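Local coordinates for protein AT-less polyketide synthase (Streptomyces platensis subsp. rosaceus, PDB 4TKT) that probably catalyses the decarboxylative condensation that extends the polyketide chain, as a ketosynthase domain of the isomigrastatin AT-less type I synthase, at residues V133-Q143 against V158-V169; P85-R96 against E610-L618. All coordinates share one frame; numbering follows the deposited sequence.

Contact 1 (V133-Q143 against V158-V169); sequences VFAGAMYSEYQ and VPGSLASIANRV
Strand 133-136 and helix 163-169 run nearly antiparallel, their axes at 152° and 7.7 Å apart at closest, with Ala135 facing Ala166. CB of Ala135 meets CG2 of Ile165 at 3.8 Å, and CB of Ala137 meets CD1 of Ile165 at 3.6 Å. The branches of Val133 divide the work: CG1, anti to the backbone N (chi1 -175°), lies by Ala166, while CG2 meets CG1 of Val169. Past the strand, CD2 of Leu162 lies 3.2 Å from Ser140 OG and 3.4 Å from Tyr139 O, and more loosely against CB of Ala137. With an alanine replacing Leu162, Ser140 OG and Tyr139 O would probably lose the methyl that lies against them, and a gap would open beside the 137-140 loop. Val158 CG1 meets the Tyr142 ring at CD2, 3.6 Å away, the side chains at about a right angle. No direct hydrogen bond joins the segments, but three waters bridge them: Ser140 OG to Gly160 O, Gln143 NE2 to Val158 O and, only weakly, Gln143 N to Pro159 O. Behind the strand lies helix 188-202, against Phe134. Strands 179-182 and 208-214 flank strand 129-136 in the sheet, and Val213 touches Ala137 and Ile165.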
loop_
_atom_site.group_PDB
_atom_site.type_symbol
_atom_site.label_atom_id
_atom_site.label_comp_id
_atom_site.label_asym_id
_atom_site.label_seq_id
_atom_site.Cartn_x
_atom_site.Cartn_y
_atom_site.Cartn_z
ATOM N N VAL A 133 1.932 -14.497 -1.507
ATOM C CA VAL A 133 0.992 -13.480 -1.046
ATOM C C VAL A 133 0.821 -13.550 0.467
ATOM O O VAL A 133 0.367 -14.558 1.007
ATOM C CB VAL A 133 -0.384 -13.626 -1.728
ATOM C CG1 VAL A 133 -1.302 -12.491 -1.314
ATOM C CG2 VAL A 133 -0.223 -13.644 -3.241
ATOM N N PHE A 134 1.197 -12.472 1.143
ATOM C CA PHE A 134 1.153 -12.414 2.597
ATOM C C PHE A 134 0.324 -11.224 3.037
ATOM O O PHE A 134 0.754 -10.078 2.919
ATOM C CB PHE A 134 2.565 -12.323 3.175
ATOM C CG PHE A 134 3.438 -13.484 2.812
ATOM C CD1 PHE A 134 4.121 -13.504 1.609
ATOM C CD2 PHE A 134 3.570 -14.563 3.670
ATOM C CE1 PHE A 134 4.919 -14.575 1.270
ATOM C CE2 PHE A 134 4.367 -15.636 3.336
ATOM C CZ PHE A 134 5.043 -15.642 2.134
ATOM N N ALA A 135 -0.871 -11.503 3.545
ATOM C CA ALA A 135 -1.805 -10.450 3.909
ATOM C C ALA A 135 -2.017 -10.386 5.414
ATOM O O ALA A 135 -2.044 -11.410 6.090
ATOM C CB ALA A 135 -3.130 -10.660 3.198
ATOM N N GLY A 136 -2.164 -9.175 5.934
ATOM C CA GLY A 136 -2.474 -8.984 7.336
ATOM C C GLY A 136 -3.863 -8.404 7.514
ATOM O O GLY A 136 -4.204 -7.395 6.897
ATOM N N ALA A 137 -4.667 -9.050 8.351
ATOM C CA ALA A 137 -6.006 -8.567 8.666
ATOM C C ALA A 137 -6.444 -9.139 10.005
ATOM O O ALA A 137 -5.948 -10.184 10.420
ATOM C CB ALA A 137 -6.983 -8.947 7.575
HETATM N N MSE A 138 -7.371 -8.466 10.681
HETATM C CA MSE A 138 -7.780 -8.914 12.007
HETATM C C MSE A 138 -9.293 -8.932 12.239
HETATM O O MSE A 138 -9.758 -9.531 13.207
HETATM C CB MSE A 138 -7.117 -8.045 13.077
HETATM C CG MSE A 138 -7.505 -6.575 13.040
HETATM SE SE MSE A 138 -6.721 -5.557 14.522
HETATM C CE MSE A 138 -7.648 -6.399 16.014
ATOM N N TYR A 139 -10.060 -8.291 11.364
ATOM C CA TYR A 139 -11.513 -8.234 11.540
ATOM C C TYR A 139 -12.271 -8.991 10.460
ATOM O O TYR A 139 -11.920 -8.927 9.284
ATOM C CB TYR A 139 -12.003 -6.783 11.559
ATOM C CG TYR A 139 -11.577 -5.991 12.770
ATOM C CD1 TYR A 139 -12.105 -6.268 14.024
ATOM C CD2 TYR A 139 -10.662 -4.952 12.655
ATOM C CE1 TYR A 139 -11.722 -5.541 15.137
ATOM C CE2 TYR A 139 -10.272 -4.218 13.762
ATOM C CZ TYR A 139 -10.807 -4.518 15.001
ATOM O OH TYR A 139 -10.425 -3.795 16.108
ATOM N N SER A 140 -13.318 -9.698 10.873
ATOM C CA SER A 140 -14.259 -10.316 9.944
ATOM C C SER A 140 -15.671 -9.857 10.266
ATOM O O SER A 140 -16.501 -10.647 10.709
ATOM C CB SER A 140 -14.178 -11.839 10.008
ATOM O OG SER A 140 -12.947 -12.302 9.491
ATOM N N GLU A 141 -15.936 -8.575 10.037
ATOM C CA GLU A 141 -17.179 -7.955 10.481
ATOM C C GLU A 141 -18.344 -8.081 9.503
ATOM O O GLU A 141 -19.497 -8.113 9.930
ATOM C CB GLU A 141 -16.940 -6.478 10.775
ATOM C CG GLU A 141 -16.081 -6.226 11.993
ATOM C CD GLU A 141 -15.990 -4.753 12.328
ATOM O OE1 GLU A 141 -15.729 -3.945 11.405
ATOM O OE2 GLU A 141 -16.192 -4.404 13.510
ATOM N N TYR A 142 -18.048 -8.132 8.205
ATOM C CA TYR A 142 -19.083 -8.223 7.172
ATOM C C TYR A 142 -20.019 -9.391 7.476
ATOM O O TYR A 142 -21.240 -9.281 7.371
ATOM C CB TYR A 142 -18.440 -8.386 5.795
ATOM C CG TYR A 142 -19.304 -7.953 4.631
ATOM C CD1 TYR A 142 -19.855 -6.679 4.584
ATOM C CD2 TYR A 142 -19.540 -8.807 3.565
ATOM C CE1 TYR A 142 -20.635 -6.278 3.515
ATOM C CE2 TYR A 142 -20.318 -8.416 2.492
ATOM C CZ TYR A 142 -20.862 -7.151 2.470
ATOM O OH TYR A 142 -21.637 -6.758 1.402
ATOM N N GLN A 143 -19.406 -10.499 7.870
ATOM C CA GLN A 143 -20.077 -11.688 8.383
ATOM C C GLN A 143 -21.265 -11.406 9.316
ATOM O O GLN A 143 -22.293 -12.083 9.251
ATOM C CB GLN A 143 -19.035 -12.528 9.119
ATOM C CG GLN A 143 -19.375 -13.978 9.319
ATOM C CD GLN A 143 -18.254 -14.711 10.020
ATOM O OE1 GLN A 143 -17.312 -14.089 10.514
ATOM N NE2 GLN A 143 -18.342 -16.035 10.063
ATOM N N VAL A 158 -23.054 -15.098 4.410
ATOM C CA VAL A 158 -21.968 -14.139 4.247
ATOM C C VAL A 158 -20.702 -14.681 4.902
ATOM O O VAL A 158 -20.565 -14.642 6.125
ATOM C CB VAL A 158 -22.312 -12.762 4.849
ATOM C CG1 VAL A 158 -21.168 -11.790 4.625
ATOM C CG2 VAL A 158 -23.596 -12.218 4.245
ATOM N N PRO A 159 -19.776 -15.202 4.085
ATOM C CA PRO A 159 -18.526 -15.808 4.558
ATOM C C PRO A 159 -17.673 -14.861 5.398
ATOM O O PRO A 159 -17.755 -13.642 5.246
ATOM C CB PRO A 159 -17.801 -16.173 3.258
ATOM C CG PRO A 159 -18.885 -16.327 2.253
ATOM C CD PRO A 159 -19.914 -15.300 2.622
ATOM N N GLY A 160 -16.858 -15.432 6.280
ATOM C CA GLY A 160 -15.957 -14.653 7.106
ATOM C C GLY A 160 -14.588 -15.296 7.205
ATOM O O GLY A 160 -14.085 -15.535 8.302
ATOM N N SER A 161 -13.984 -15.578 6.055
ATOM C CA SER A 161 -12.676 -16.220 6.016
ATOM C C SER A 161 -11.576 -15.227 5.676
ATOM O O SER A 161 -11.499 -14.742 4.548
ATOM C CB SER A 161 -12.665 -17.363 5.002
ATOM O OG SER A 161 -11.421 -18.040 5.029
ATOM N N LEU A 162 -10.722 -14.939 6.653
ATOM C CA LEU A 162 -9.612 -14.014 6.458
ATOM C C LEU A 162 -8.604 -14.540 5.441
ATOM O O LEU A 162 -7.919 -13.761 4.779
ATOM C CB LEU A 162 -8.915 -13.732 7.791
ATOM C CG LEU A 162 -9.713 -12.883 8.783
ATOM C CD1 LEU A 162 -8.909 -12.626 10.042
ATOM C CD2 LEU A 162 -10.135 -11.573 8.140
ATOM N N ALA A 163 -8.524 -15.862 5.316
ATOM C CA ALA A 163 -7.623 -16.496 4.358
ATOM C C ALA A 163 -7.950 -16.098 2.924
ATOM O O ALA A 163 -7.065 -16.058 2.067
ATOM C CB ALA A 163 -7.678 -18.007 4.498
ATOM N N SER A 164 -9.223 -15.814 2.667
ATOM C CA SER A 164 -9.671 -15.472 1.323
ATOM C C SER A 164 -8.992 -14.212 0.811
ATOM O O SER A 164 -8.793 -14.059 -0.391
ATOM C CB SER A 164 -11.187 -15.294 1.291
ATOM O OG SER A 164 -11.837 -16.538 1.468
ATOM N N ILE A 165 -8.639 -13.317 1.726
ATOM C CA ILE A 165 -7.953 -12.084 1.363
ATOM C C ILE A 165 -6.671 -12.386 0.591
ATOM O O ILE A 165 -6.405 -11.781 -0.447
ATOM C CB ILE A 165 -7.625 -11.239 2.607
ATOM C CG1 ILE A 165 -8.917 -10.788 3.289
ATOM C CG2 ILE A 165 -6.789 -10.028 2.231
ATOM C CD1 ILE A 165 -8.691 -9.988 4.548
ATOM N N ALA A 166 -5.891 -13.339 1.086
ATOM C CA ALA A 166 -4.658 -13.726 0.411
ATOM C C ALA A 166 -4.923 -14.726 -0.709
ATOM O O ALA A 166 -4.291 -14.672 -1.763
ATOM C CB ALA A 166 -3.670 -14.304 1.408
ATOM N N ASN A 167 -5.862 -15.637 -0.475
ATOM C CA ASN A 167 -6.131 -16.715 -1.418
ATOM C C ASN A 167 -6.738 -16.242 -2.736
ATOM O O ASN A 167 -6.426 -16.790 -3.792
ATOM C CB ASN A 167 -7.045 -17.758 -0.775
ATOM C CG ASN A 167 -6.289 -18.705 0.139
ATOM O OD1 ASN A 167 -5.074 -18.596 0.293
ATOM N ND2 ASN A 167 -7.006 -19.639 0.752
ATOM N N ARG A 168 -7.597 -15.229 -2.683
ATOM C CA ARG A 168 -8.224 -14.721 -3.899
ATOM C C ARG A 168 -7.226 -13.979 -4.773
ATOM O O ARG A 168 -7.328 -14.016 -5.999
ATOM C CB ARG A 168 -9.406 -13.809 -3.570
ATOM C CG ARG A 168 -10.583 -14.560 -2.996
ATOM C CD ARG A 168 -11.871 -13.782 -3.128
ATOM N NE ARG A 168 -12.969 -14.484 -2.472
ATOM C CZ ARG A 168 -13.607 -15.526 -2.995
ATOM N NH1 ARG A 168 -13.257 -15.991 -4.189
ATOM N NH2 ARG A 168 -14.594 -16.104 -2.324
ATOM N N VAL A 169 -6.267 -13.307 -4.145
ATOM C CA VAL A 169 -5.209 -12.639 -4.892
ATOM C C VAL A 169 -4.343 -13.684 -5.588
ATOM O O VAL A 169 -4.075 -13.578 -6.784
ATOM C CB VAL A 169 -4.336 -11.750 -3.986
ATOM C CG1 VAL A 169 -3.120 -11.257 -4.736
ATOM C CG2 VAL A 169 -5.143 -10.574 -3.468
HETATM O O HOH W 1 -11.871 -15.224 10.235
HETATM O O HOH W 2 -16.771 -10.988 7.050
HETATM O O HOH W 3 -20.711 -16.749 8.627
#

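Contact 2 (P85-R96 against E610-L618); sequences PKAASTMDPQER and ERYWYTDGL
Hydrogen bonds tie Ser89 and Arg96 to the 610-618 segment. Ser89 OG donates to Asp616 OD2 at 2.8 Å, on the lone pair pointing away from the other carboxylate oxygen. The same OD2 accepts Trp613 N at 2.9 Å, from above the carboxylate plane and almost straight, at 170°. Asp616 thus braces the type I turn from Trp613 to Asp616, which its own N also closes onto Trp613 O, and ties it to Ser89. Arg96 donates from NH1 to Tyr612 O at 2.9 Å, from above the carbonyl plane; NH2 adds a weak bond to that oxygen. NE and NH2 meanwhile grip Met91 O side-on, with this oxygen in the guanidinium plane. A bend at chi3 (-115°) turns the group to serve both carbonyls. The backbones also come close where Tyr614 CA makes a CA-H...O contact with Ser89 O.

Aromatic and apolar contacts flank these bonds. Ala88 CB sits over one face of the Tyr612 ring, a CH-pi contact at 4.2 Å from the centroid. Ser89 OG lies at the edge of that ring, and Pro85 CB meets CE1. The Tyr612 ring stands 89° to the Arg96 guanidinium. Pro93 CG meets Trp613 CZ3 at 3.7 Å. Trp613 also meets the Tyr142 ring edge-to-face and lies close to a bound MES molecule, probably from the crystallisation liquor.

The chemistry is that of a C-terminal tail clasped to the ketosynthase. One arginine joins two backbone carbonyls, one carboxylate oxygen holds a turn to Ser89, and rings fill in around them.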
loop_
_atom_site.group_PDB
_atom_site.type_symbol
_atom_site.label_atom_id
_atom_site.label_comp_id
_atom_site.label_asym_id
_atom_site.label_seq_id
_atom_site.Cartn_x
_atom_site.Cartn_y
_atom_site.Cartn_z
ATOM N N PRO A 85 -20.983 -10.939 -10.366
ATOM C CA PRO A 85 -21.568 -9.808 -9.639
ATOM C C PRO A 85 -22.411 -10.249 -8.444
ATOM O O PRO A 85 -22.446 -9.551 -7.432
ATOM C CB PRO A 85 -22.433 -9.127 -10.700
ATOM C CG PRO A 85 -21.747 -9.447 -11.987
ATOM C CD PRO A 85 -21.227 -10.848 -11.816
ATOM N N LYS A 86 -23.072 -11.396 -8.559
ATOM C CA LYS A 86 -23.864 -11.924 -7.456
ATOM C C LYS A 86 -22.965 -12.309 -6.287
ATOM O O LYS A 86 -23.312 -12.090 -5.126
ATOM C CB LYS A 86 -24.691 -13.130 -7.908
ATOM N N ALA A 87 -21.806 -12.878 -6.597
ATOM C CA ALA A 87 -20.866 -13.306 -5.568
ATOM C C ALA A 87 -20.209 -12.111 -4.892
ATOM O O ALA A 87 -19.870 -12.168 -3.711
ATOM C CB ALA A 87 -19.809 -14.222 -6.159
ATOM N N ALA A 88 -20.032 -11.032 -5.648
ATOM C CA ALA A 88 -19.405 -9.821 -5.130
ATOM C C ALA A 88 -20.207 -9.204 -3.987
ATOM O O ALA A 88 -19.638 -8.649 -3.049
ATOM C CB ALA A 88 -19.226 -8.809 -6.242
ATOM N N SER A 89 -21.529 -9.306 -4.070
ATOM C CA SER A 89 -22.416 -8.676 -3.100
ATOM C C SER A 89 -22.224 -9.214 -1.683
ATOM O O SER A 89 -22.337 -8.469 -0.712
ATOM C CB SER A 89 -23.875 -8.852 -3.529
ATOM O OG SER A 89 -24.146 -8.142 -4.727
ATOM N N THR A 90 -21.928 -10.504 -1.568
ATOM C CA THR A 90 -21.763 -11.133 -0.261
ATOM C C THR A 90 -20.295 -11.349 0.079
ATOM O O THR A 90 -19.966 -11.988 1.076
ATOM C CB THR A 90 -22.488 -12.487 -0.193
ATOM O OG1 THR A 90 -22.034 -13.327 -1.260
ATOM C CG2 THR A 90 -23.992 -12.291 -0.309
HETATM N N MSE A 91 -19.419 -10.813 -0.760
HETATM C CA MSE A 91 -17.982 -10.954 -0.575
HETATM C C MSE A 91 -17.447 -9.822 0.290
HETATM O O MSE A 91 -17.756 -8.655 0.050
HETATM C CB MSE A 91 -17.276 -10.980 -1.932
HETATM C CG MSE A 91 -15.765 -11.058 -1.868
HETATM SE SE MSE A 91 -14.993 -11.150 -3.668
HETATM C CE MSE A 91 -15.745 -12.871 -4.229
ATOM N N ASP A 92 -16.656 -10.182 1.297
ATOM C CA ASP A 92 -16.071 -9.217 2.221
ATOM C C ASP A 92 -15.334 -8.111 1.477
ATOM O O ASP A 92 -14.429 -8.388 0.696
ATOM C CB ASP A 92 -15.129 -9.933 3.198
ATOM C CG ASP A 92 -14.408 -8.976 4.142
ATOM O OD1 ASP A 92 -14.945 -7.890 4.441
ATOM O OD2 ASP A 92 -13.296 -9.321 4.596
ATOM N N PRO A 93 -15.739 -6.852 1.711
ATOM C CA PRO A 93 -15.111 -5.668 1.116
ATOM C C PRO A 93 -13.593 -5.656 1.260
ATOM O O PRO A 93 -12.905 -5.122 0.391
ATOM C CB PRO A 93 -15.741 -4.518 1.899
ATOM C CG PRO A 93 -17.087 -5.021 2.246
ATOM C CD PRO A 93 -16.927 -6.496 2.507
ATOM N N GLN A 94 -13.080 -6.242 2.337
ATOM C CA GLN A 94 -11.639 -6.319 2.545
ATOM C C GLN A 94 -10.970 -7.170 1.471
ATOM O O GLN A 94 -9.893 -6.828 0.988
ATOM C CB GLN A 94 -11.323 -6.875 3.932
ATOM C CG GLN A 94 -11.718 -5.946 5.068
ATOM C CD GLN A 94 -11.304 -6.480 6.428
ATOM O OE1 GLN A 94 -10.951 -5.715 7.328
ATOM N NE2 GLN A 94 -11.347 -7.799 6.585
ATOM N N GLU A 95 -11.607 -8.278 1.099
ATOM C CA GLU A 95 -11.118 -9.098 -0.005
ATOM C C GLU A 95 -11.179 -8.318 -1.314
ATOM O O GLU A 95 -10.249 -8.362 -2.121
ATOM C CB GLU A 95 -11.930 -10.388 -0.142
ATOM C CG GLU A 95 -12.067 -11.196 1.131
ATOM C CD GLU A 95 -12.992 -12.385 0.959
ATOM O OE1 GLU A 95 -13.114 -12.882 -0.181
ATOM O OE2 GLU A 95 -13.602 -12.820 1.959
ATOM N N ARG A 96 -12.283 -7.608 -1.520
ATOM C CA ARG A 96 -12.489 -6.852 -2.749
ATOM C C ARG A 96 -11.437 -5.762 -2.921
ATOM O O ARG A 96 -10.835 -5.638 -3.987
ATOM C CB ARG A 96 -13.890 -6.235 -2.774
ATOM C CG ARG A 96 -15.023 -7.250 -2.871
ATOM C CD ARG A 96 -16.358 -6.551 -3.076
ATOM N NE ARG A 96 -17.270 -6.739 -1.953
ATOM C CZ ARG A 96 -18.252 -5.899 -1.641
ATOM N NH1 ARG A 96 -18.441 -4.803 -2.359
ATOM N NH2 ARG A 96 -19.039 -6.150 -0.605
ATOM N N GLU A 610 -18.954 0.364 -9.494
ATOM C CA GLU A 610 -20.317 -0.061 -9.197
ATOM C C GLU A 610 -20.406 -0.624 -7.779
ATOM O O GLU A 610 -19.470 -1.259 -7.297
ATOM C CB GLU A 610 -20.784 -1.088 -10.228
ATOM C CG GLU A 610 -19.697 -2.067 -10.644
ATOM C CD GLU A 610 -19.869 -2.574 -12.064
ATOM O OE1 GLU A 610 -20.479 -1.854 -12.882
ATOM O OE2 GLU A 610 -19.392 -3.692 -12.360
ATOM N N ARG A 611 -21.534 -0.384 -7.119
ATOM C CA ARG A 611 -21.688 -0.696 -5.702
ATOM C C ARG A 611 -22.234 -2.101 -5.448
ATOM O O ARG A 611 -23.211 -2.519 -6.066
ATOM C CB ARG A 611 -22.604 0.342 -5.045
ATOM C CG ARG A 611 -22.075 1.772 -5.123
ATOM C CD ARG A 611 -23.172 2.802 -4.870
ATOM N NE ARG A 611 -23.781 2.667 -3.548
ATOM C CZ ARG A 611 -23.439 3.393 -2.487
ATOM N NH1 ARG A 611 -22.487 4.311 -2.587
ATOM N NH2 ARG A 611 -24.049 3.202 -1.324
ATOM N N TYR A 612 -21.598 -2.821 -4.527
ATOM C CA TYR A 612 -22.053 -4.149 -4.131
ATOM C C TYR A 612 -22.126 -4.278 -2.613
ATOM O O TYR A 612 -21.183 -3.928 -1.905
ATOM C CB TYR A 612 -21.133 -5.227 -4.705
ATOM C CG TYR A 612 -21.103 -5.238 -6.211
ATOM C CD1 TYR A 612 -22.039 -5.965 -6.936
ATOM C CD2 TYR A 612 -20.152 -4.510 -6.910
ATOM C CE1 TYR A 612 -22.022 -5.972 -8.317
ATOM C CE2 TYR A 612 -20.127 -4.511 -8.287
ATOM C CZ TYR A 612 -21.063 -5.241 -8.987
ATOM O OH TYR A 612 -21.038 -5.241 -10.361
ATOM N N TRP A 613 -23.250 -4.785 -2.122
ATOM C CA TRP A 613 -23.451 -4.949 -0.690
ATOM C C TRP A 613 -24.320 -6.179 -0.431
ATOM O O TRP A 613 -24.998 -6.664 -1.333
ATOM C CB TRP A 613 -24.085 -3.688 -0.097
ATOM C CG TRP A 613 -23.730 -3.435 1.340
ATOM C CD1 TRP A 613 -24.583 -3.416 2.403
ATOM C CD2 TRP A 613 -22.425 -3.163 1.869
ATOM N NE1 TRP A 613 -23.894 -3.147 3.560
ATOM C CE2 TRP A 613 -22.567 -2.988 3.259
ATOM C CE3 TRP A 613 -21.152 -3.052 1.302
ATOM C CZ2 TRP A 613 -21.485 -2.709 4.090
ATOM C CZ3 TRP A 613 -20.080 -2.774 2.129
ATOM C CH2 TRP A 613 -20.253 -2.606 3.507
ATOM N N TYR A 614 -24.300 -6.682 0.798
ATOM C CA TYR A 614 -24.968 -7.942 1.122
ATOM C C TYR A 614 -26.491 -7.862 0.990
ATOM O O TYR A 614 -27.170 -8.886 0.930
ATOM C CB TYR A 614 -24.593 -8.390 2.540
ATOM C CG TYR A 614 -25.364 -7.673 3.622
ATOM C CD1 TYR A 614 -25.012 -6.388 4.016
ATOM C CD2 TYR A 614 -26.447 -8.279 4.248
ATOM C CE1 TYR A 614 -25.720 -5.725 5.000
ATOM C CE2 TYR A 614 -27.159 -7.626 5.232
ATOM C CZ TYR A 614 -26.793 -6.350 5.604
ATOM O OH TYR A 614 -27.501 -5.698 6.585
ATOM N N THR A 615 -27.028 -6.648 0.944
ATOM C CA THR A 615 -28.476 -6.473 0.865
ATOM C C THR A 615 -28.980 -6.510 -0.573
ATOM O O THR A 615 -30.185 -6.459 -0.813
ATOM C CB THR A 615 -28.922 -5.151 1.514
ATOM O OG1 THR A 615 -28.123 -4.076 1.010
ATOM C CG2 THR A 615 -28.756 -5.221 3.016
ATOM N N ASP A 616 -28.055 -6.599 -1.526
ATOM C CA ASP A 616 -28.410 -6.663 -2.939
ATOM C C ASP A 616 -29.332 -7.848 -3.234
ATOM O O ASP A 616 -28.998 -8.998 -2.942
ATOM C CB ASP A 616 -27.152 -6.755 -3.807
ATOM C CG ASP A 616 -26.300 -5.492 -3.749
ATOM O OD1 ASP A 616 -26.801 -4.451 -3.270
ATOM O OD2 ASP A 616 -25.131 -5.544 -4.190
ATOM N N GLY A 617 -30.500 -7.558 -3.801
ATOM C CA GLY A 617 -31.445 -8.592 -4.184
ATOM C C GLY A 617 -32.323 -9.074 -3.044
ATOM O O GLY A 617 -33.349 -9.719 -3.266
ATOM N N LEU A 618 -31.919 -8.759 -1.820
ATOM C CA LEU A 618 -32.661 -9.164 -0.635
ATOM C C LEU A 618 -33.828 -8.222 -0.364
ATOM O O LEU A 618 -33.706 -7.010 -0.545
ATOM C CB LEU A 618 -31.734 -9.220 0.581
ATOM C CG LEU A 618 -31.043 -10.555 0.867
ATOM C CD1 LEU A 618 -30.267 -11.055 -0.341
ATOM C CD2 LEU A 618 -30.131 -10.429 2.076
#

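Both contacts are partly buried; contact 1 lies nearer the core. Its inner half packs a strand of the large sheet against a helix, and its outer half joins two loops through water. Contact 2 lies farther out: its centre is about 23 Å from the centre of the chain, against about 17 Å for contact 1. It fastens the tail at 610-618 to residues some 500 positions earlier. Contact 1 is mostly aliphatic, whereas contact 2 relies on direct side-chain bonds and aromatic rings. Along the chain, contact 1 lies inside the loop that contact 2 closes. Tyr142 OH probably hydrogen-bonds to Ser89 O, and Arg168 forms a salt bridge with Glu95. Segment 85-96 thus touches both contact 1 and the tail.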